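Long-range contact in putative adenylate cyclase (Vibrio parahaemolyticus, PDB 2ACA), which is of unknown function but, as a CYTH-family protein resembling class IV adenylate cyclases, may convert ATP to cyclic AMP: residues A[54-66]-A[72-84]. Residues are numbered along the deposited sequence; the frame is centred on the assembly and turned at random.
Sequences TLTQQGKSLVLRE and IKLWIVKGPEADR. With PO4 (phosphate ion), chain D.
V63 and I76 face each other across a hydrogen-bonded pair at the middle of an antiparallel hairpin, where strands 61-68 and 72-78 run side by side. Both of their backbone bonds are short, V63 N to I76 O and I76 N to V63 O each 2.7 Å; similar pairs join S61 to K78 and R65 to L74. The tight part is the face carrying L62, L64, W75 and V77. With CG anti to the backbone N (chi1 168°), L62 lays CD1 at the edge of the W75 ring, 3.5 Å from NE1, and against V77 CG2 at 3.8 Å. L64 CD2 rests against W75 CB, 4.1 Å away, and helix 93-102 packs over L64. This apolar setting leaves the indole NE1 buried without a hydrogen-bond partner, while the ring stacks on W75 of the second subunit. The far end is looser: G59 and P80, the latter after a cis peptide, are exposed, and one water donates to both carbonyl oxygens. There the K60 chain runs alongside P80, CE 3.7 Å from CD, before NZ bonds N102 O of the second subunit. On the face shared with V63 and I76, R65 bends at chi3 (-58°) and presents its guanidinium edge to a phosphate ion, probably from the crystallisation liquor, NH1 2.9 Å and NH2 3.1 Å from the in-plane O4. D45 and E43 engage NE, probably helping to hold the group's orientation. With K78 also near the anion, this face of the CYTH tunnel may mark where a phosphorylated substrate binds, while the apolar patch reaches the second subunit through W75 and L62.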
loop_
_atom_site.group_PDB
_atom_site.type_symbol
_atom_site.label_atom_id
_atom_site.label_comp_id
_atom_site.label_asym_id
_atom_site.label_seq_id
_atom_site.Cartn_x
_atom_site.Cartn_y
_atom_site.Cartn_z
ATOM N N THR A 54 19.009 1.107 -8.789
ATOM C CA THR A 54 19.271 2.171 -7.820
ATOM C C THR A 54 19.090 1.779 -6.350
ATOM O O THR A 54 19.930 2.100 -5.504
ATOM C CB THR A 54 18.379 3.380 -8.149
ATOM O OG1 THR A 54 18.703 3.832 -9.469
ATOM C CG2 THR A 54 18.583 4.515 -7.146
ATOM N N LEU A 55 17.992 1.102 -6.042
ATOM C CA LEU A 55 17.748 0.671 -4.680
ATOM C C LEU A 55 18.821 -0.325 -4.207
ATOM O O LEU A 55 19.290 -0.250 -3.071
ATOM C CB LEU A 55 16.361 0.042 -4.576
ATOM C CG LEU A 55 15.228 1.043 -4.817
ATOM C CD1 LEU A 55 13.899 0.321 -4.819
ATOM C CD2 LEU A 55 15.264 2.116 -3.741
ATOM N N THR A 56 19.214 -1.243 -5.084
ATOM C CA THR A 56 20.221 -2.233 -4.729
ATOM C C THR A 56 21.588 -1.589 -4.469
ATOM O O THR A 56 22.314 -2.010 -3.574
ATOM C CB THR A 56 20.350 -3.310 -5.829
ATOM O OG1 THR A 56 19.068 -3.906 -6.060
ATOM C CG2 THR A 56 21.312 -4.409 -5.393
ATOM N N GLN A 57 21.926 -0.558 -5.235
ATOM C CA GLN A 57 23.206 0.127 -5.067
ATOM C C GLN A 57 23.253 0.901 -3.756
ATOM O O GLN A 57 24.324 1.136 -3.200
ATOM C CB GLN A 57 23.442 1.096 -6.222
ATOM C CG GLN A 57 23.412 0.451 -7.586
ATOM C CD GLN A 57 23.410 1.479 -8.699
ATOM O OE1 GLN A 57 23.339 1.137 -9.884
ATOM N NE2 GLN A 57 23.480 2.752 -8.323
ATOM N N GLN A 58 22.086 1.293 -3.266
ATOM C CA GLN A 58 21.983 2.039 -2.025
ATOM C C GLN A 58 21.728 1.167 -0.792
ATOM O O GLN A 58 21.507 1.685 0.300
ATOM C CB GLN A 58 20.885 3.101 -2.163
ATOM C CG GLN A 58 21.230 4.165 -3.188
ATOM C CD GLN A 58 22.516 4.899 -2.829
ATOM O OE1 GLN A 58 23.211 5.431 -3.699
ATOM N NE2 GLN A 58 22.834 4.935 -1.534
ATOM N N GLY A 59 21.756 -0.150 -0.968
ATOM C CA GLY A 59 21.539 -1.057 0.150
ATOM C C GLY A 59 20.088 -1.130 0.582
ATOM O O GLY A 59 19.776 -1.262 1.760
ATOM N N LYS A 60 19.186 -1.051 -0.382
ATOM C CA LYS A 60 17.768 -1.099 -0.067
ATOM C C LYS A 60 17.062 -2.169 -0.883
ATOM O O LYS A 60 17.528 -2.568 -1.945
ATOM C CB LYS A 60 17.132 0.264 -0.348
ATOM C CG LYS A 60 17.770 1.409 0.400
ATOM C CD LYS A 60 17.254 2.756 -0.105
ATOM C CE LYS A 60 17.926 3.919 0.617
ATOM N NZ LYS A 60 17.453 5.228 0.105
ATOM N N SER A 61 15.937 -2.635 -0.367
ATOM C CA SER A 61 15.140 -3.631 -1.060
ATOM C C SER A 61 13.680 -3.212 -0.959
ATOM O O SER A 61 13.223 -2.724 0.080
ATOM C CB SER A 61 15.351 -5.027 -0.451
ATOM O OG SER A 61 15.138 -5.025 0.949
ATOM N N LEU A 62 12.968 -3.387 -2.064
ATOM C CA LEU A 62 11.556 -3.044 -2.183
ATOM C C LEU A 62 10.847 -4.353 -2.484
ATOM O O LEU A 62 11.154 -5.006 -3.472
ATOM C CB LEU A 62 11.370 -2.052 -3.334
ATOM C CG LEU A 62 9.956 -1.753 -3.834
ATOM C CD1 LEU A 62 9.100 -1.153 -2.736
ATOM C CD2 LEU A 62 10.060 -0.786 -5.014
ATOM N N VAL A 63 9.898 -4.734 -1.642
ATOM C CA VAL A 63 9.222 -6.002 -1.835
ATOM C C VAL A 63 7.706 -6.000 -1.700
ATOM O O VAL A 63 7.150 -5.325 -0.839
ATOM C CB VAL A 63 9.781 -7.051 -0.811
ATOM C CG1 VAL A 63 9.038 -8.383 -0.940
ATOM C CG2 VAL A 63 11.286 -7.243 -1.024
ATOM N N LEU A 64 7.041 -6.740 -2.579
ATOM C CA LEU A 64 5.607 -6.924 -2.483
ATOM C C LEU A 64 5.546 -8.378 -2.008
ATOM O O LEU A 64 6.261 -9.243 -2.541
ATOM C CB LEU A 64 4.924 -6.734 -3.841
ATOM C CG LEU A 64 4.754 -5.256 -4.255
ATOM C CD1 LEU A 64 3.920 -5.140 -5.524
ATOM C CD2 LEU A 64 4.070 -4.493 -3.123
ATOM N N ARG A 65 4.733 -8.656 -0.996
ATOM C CA ARG A 65 4.662 -10.014 -0.454
ATOM C C ARG A 65 3.248 -10.454 -0.174
ATOM O O ARG A 65 2.453 -9.691 0.365
ATOM C CB ARG A 65 5.499 -10.099 0.837
ATOM C CG ARG A 65 5.254 -11.338 1.704
ATOM C CD ARG A 65 6.081 -11.280 3.006
ATOM N NE ARG A 65 7.512 -11.167 2.740
ATOM C CZ ARG A 65 8.434 -10.945 3.675
ATOM N NH1 ARG A 65 8.077 -10.808 4.944
ATOM N NH2 ARG A 65 9.715 -10.859 3.344
ATOM N N GLU A 66 2.943 -11.694 -0.548
ATOM C CA GLU A 66 1.620 -12.271 -0.337
ATOM C C GLU A 66 1.763 -13.638 0.328
ATOM O O GLU A 66 2.574 -14.466 -0.085
ATOM C CB GLU A 66 0.874 -12.422 -1.665
ATOM C CG GLU A 66 -0.450 -13.152 -1.545
ATOM C CD GLU A 66 -1.240 -13.160 -2.845
ATOM O OE1 GLU A 66 -0.686 -13.573 -3.883
ATOM O OE2 GLU A 66 -2.420 -12.759 -2.829
ATOM N N ILE A 72 -2.406 -12.459 3.754
ATOM C CA ILE A 72 -1.617 -11.340 4.245
ATOM C C ILE A 72 -0.835 -10.819 3.057
ATOM O O ILE A 72 -0.180 -11.591 2.353
ATOM C CB ILE A 72 -0.648 -11.781 5.381
ATOM C CG1 ILE A 72 -1.451 -12.107 6.640
ATOM C CG2 ILE A 72 0.358 -10.689 5.683
ATOM C CD1 ILE A 72 -0.613 -12.687 7.774
ATOM N N LYS A 73 -0.918 -9.511 2.831
ATOM C CA LYS A 73 -0.248 -8.882 1.697
ATOM C C LYS A 73 0.472 -7.637 2.174
ATOM O O LYS A 73 -0.128 -6.764 2.803
ATOM C CB LYS A 73 -1.286 -8.547 0.619
ATOM C CG LYS A 73 -1.951 -9.802 0.075
ATOM C CD LYS A 73 -3.111 -9.540 -0.875
ATOM C CE LYS A 73 -4.330 -9.017 -0.146
ATOM N NZ LYS A 73 -5.550 -9.145 -0.997
ATOM N N LEU A 74 1.759 -7.554 1.873
ATOM C CA LEU A 74 2.551 -6.433 2.345
ATOM C C LEU A 74 3.383 -5.728 1.301
ATOM O O LEU A 74 3.757 -6.298 0.291
ATOM C CB LEU A 74 3.493 -6.906 3.463
ATOM C CG LEU A 74 2.860 -7.557 4.702
ATOM C CD1 LEU A 74 3.801 -8.606 5.270
ATOM C CD2 LEU A 74 2.554 -6.489 5.750
ATOM N N TRP A 75 3.657 -4.464 1.581
ATOM C CA TRP A 75 4.507 -3.629 0.752
ATOM C C TRP A 75 5.654 -3.395 1.740
ATOM O O TRP A 75 5.439 -2.879 2.835
ATOM C CB TRP A 75 3.751 -2.344 0.368
ATOM C CG TRP A 75 4.601 -1.218 -0.106
ATOM C CD1 TRP A 75 5.868 -1.290 -0.609
ATOM C CD2 TRP A 75 4.239 0.163 -0.124
ATOM N NE1 TRP A 75 6.320 -0.037 -0.934
ATOM C CE2 TRP A 75 5.337 0.876 -0.649
ATOM C CE3 TRP A 75 3.085 0.872 0.252
ATOM C CZ2 TRP A 75 5.323 2.267 -0.807
ATOM C CZ3 TRP A 75 3.069 2.251 0.098
ATOM C CH2 TRP A 75 4.184 2.937 -0.429
ATOM N N ILE A 76 6.862 -3.808 1.365
ATOM C CA ILE A 76 8.023 -3.708 2.256
ATOM C C ILE A 76 9.253 -3.023 1.702
ATOM O O ILE A 76 9.597 -3.189 0.532
ATOM C CB ILE A 76 8.544 -5.123 2.670
ATOM C CG1 ILE A 76 7.387 -6.043 3.050
ATOM C CG2 ILE A 76 9.584 -5.003 3.783
ATOM C CD1 ILE A 76 6.528 -5.541 4.130
ATOM N N VAL A 77 9.938 -2.275 2.562
ATOM C CA VAL A 77 11.199 -1.655 2.181
ATOM C C VAL A 77 12.208 -1.865 3.316
ATOM O O VAL A 77 11.968 -1.463 4.458
ATOM C CB VAL A 77 11.063 -0.163 1.897
ATOM C CG1 VAL A 77 12.416 0.402 1.552
ATOM C CG2 VAL A 77 10.105 0.061 0.739
ATOM N N LYS A 78 13.325 -2.515 2.993
ATOM C CA LYS A 78 14.372 -2.790 3.967
ATOM C C LYS A 78 15.606 -1.961 3.672
ATOM O O LYS A 78 15.909 -1.682 2.507
ATOM C CB LYS A 78 14.755 -4.274 3.948
ATOM C CG LYS A 78 13.712 -5.215 4.530
ATOM C CD LYS A 78 14.174 -6.663 4.432
ATOM C CE LYS A 78 13.182 -7.634 5.061
ATOM N NZ LYS A 78 13.110 -7.492 6.542
ATOM N N GLY A 79 16.320 -1.583 4.734
ATOM C CA GLY A 79 17.528 -0.783 4.579
ATOM C C GLY A 79 17.242 0.709 4.542
ATOM O O GLY A 79 16.086 1.117 4.685
ATOM N N PRO A 80 18.267 1.556 4.354
ATOM C CA PRO A 80 19.668 1.160 4.178
ATOM C C PRO A 80 20.309 0.667 5.475
ATOM O O PRO A 80 21.182 -0.194 5.450
ATOM C CB PRO A 80 20.322 2.435 3.654
ATOM C CG PRO A 80 19.543 3.506 4.345
ATOM C CD PRO A 80 18.115 3.014 4.194
ATOM N N GLU A 81 19.874 1.217 6.604
ATOM C CA GLU A 81 20.412 0.804 7.895
ATOM C C GLU A 81 20.196 -0.698 8.079
ATOM O O GLU A 81 19.118 -1.222 7.798
ATOM C CB GLU A 81 19.733 1.574 9.033
ATOM C CG GLU A 81 20.025 3.068 9.046
ATOM C CD GLU A 81 19.301 3.827 7.945
ATOM O OE1 GLU A 81 19.536 5.048 7.807
ATOM O OE2 GLU A 81 18.494 3.207 7.222
ATOM N N ALA A 82 21.234 -1.381 8.551
ATOM C CA ALA A 82 21.192 -2.823 8.769
ATOM C C ALA A 82 19.904 -3.348 9.403
ATOM O O ALA A 82 19.397 -4.400 9.006
ATOM C CB ALA A 82 22.387 -3.245 9.616
ATOM N N ASP A 83 19.379 -2.615 10.381
ATOM C CA ASP A 83 18.170 -3.025 11.090
ATOM C C ASP A 83 16.903 -2.236 10.758
ATOM O O ASP A 83 15.935 -2.276 11.520
ATOM C CB ASP A 83 18.415 -2.927 12.594
ATOM C CG ASP A 83 18.865 -1.542 13.014
ATOM O OD1 ASP A 83 19.999 -1.156 12.659
ATOM O OD2 ASP A 83 18.083 -0.835 13.683
ATOM N N ARG A 84 16.892 -1.523 9.638
ATOM C CA ARG A 84 15.709 -0.749 9.281
ATOM C C ARG A 84 14.785 -1.510 8.342
ATOM O O ARG A 84 15.204 -2.007 7.293
ATOM C CB ARG A 84 16.110 0.589 8.639
ATOM C CG ARG A 84 14.930 1.517 8.324
ATOM C CD ARG A 84 15.386 2.785 7.604
ATOM N NE ARG A 84 14.264 3.644 7.227
ATOM C CZ ARG A 84 14.379 4.789 6.553
ATOM N NH1 ARG A 84 15.574 5.228 6.171
ATOM N NH2 ARG A 84 13.296 5.498 6.257
HETATM P P PO4 D . 11.485 -11.566 6.646
HETATM O O1 PO4 D . 12.173 -12.134 5.458
HETATM O O2 PO4 D . 12.495 -11.100 7.632
HETATM O O3 PO4 D . 10.631 -12.608 7.267
HETATM O O4 PO4 D . 10.638 -10.420 6.228
HETATM O O HOH W 1 21.757 -2.382 3.751
#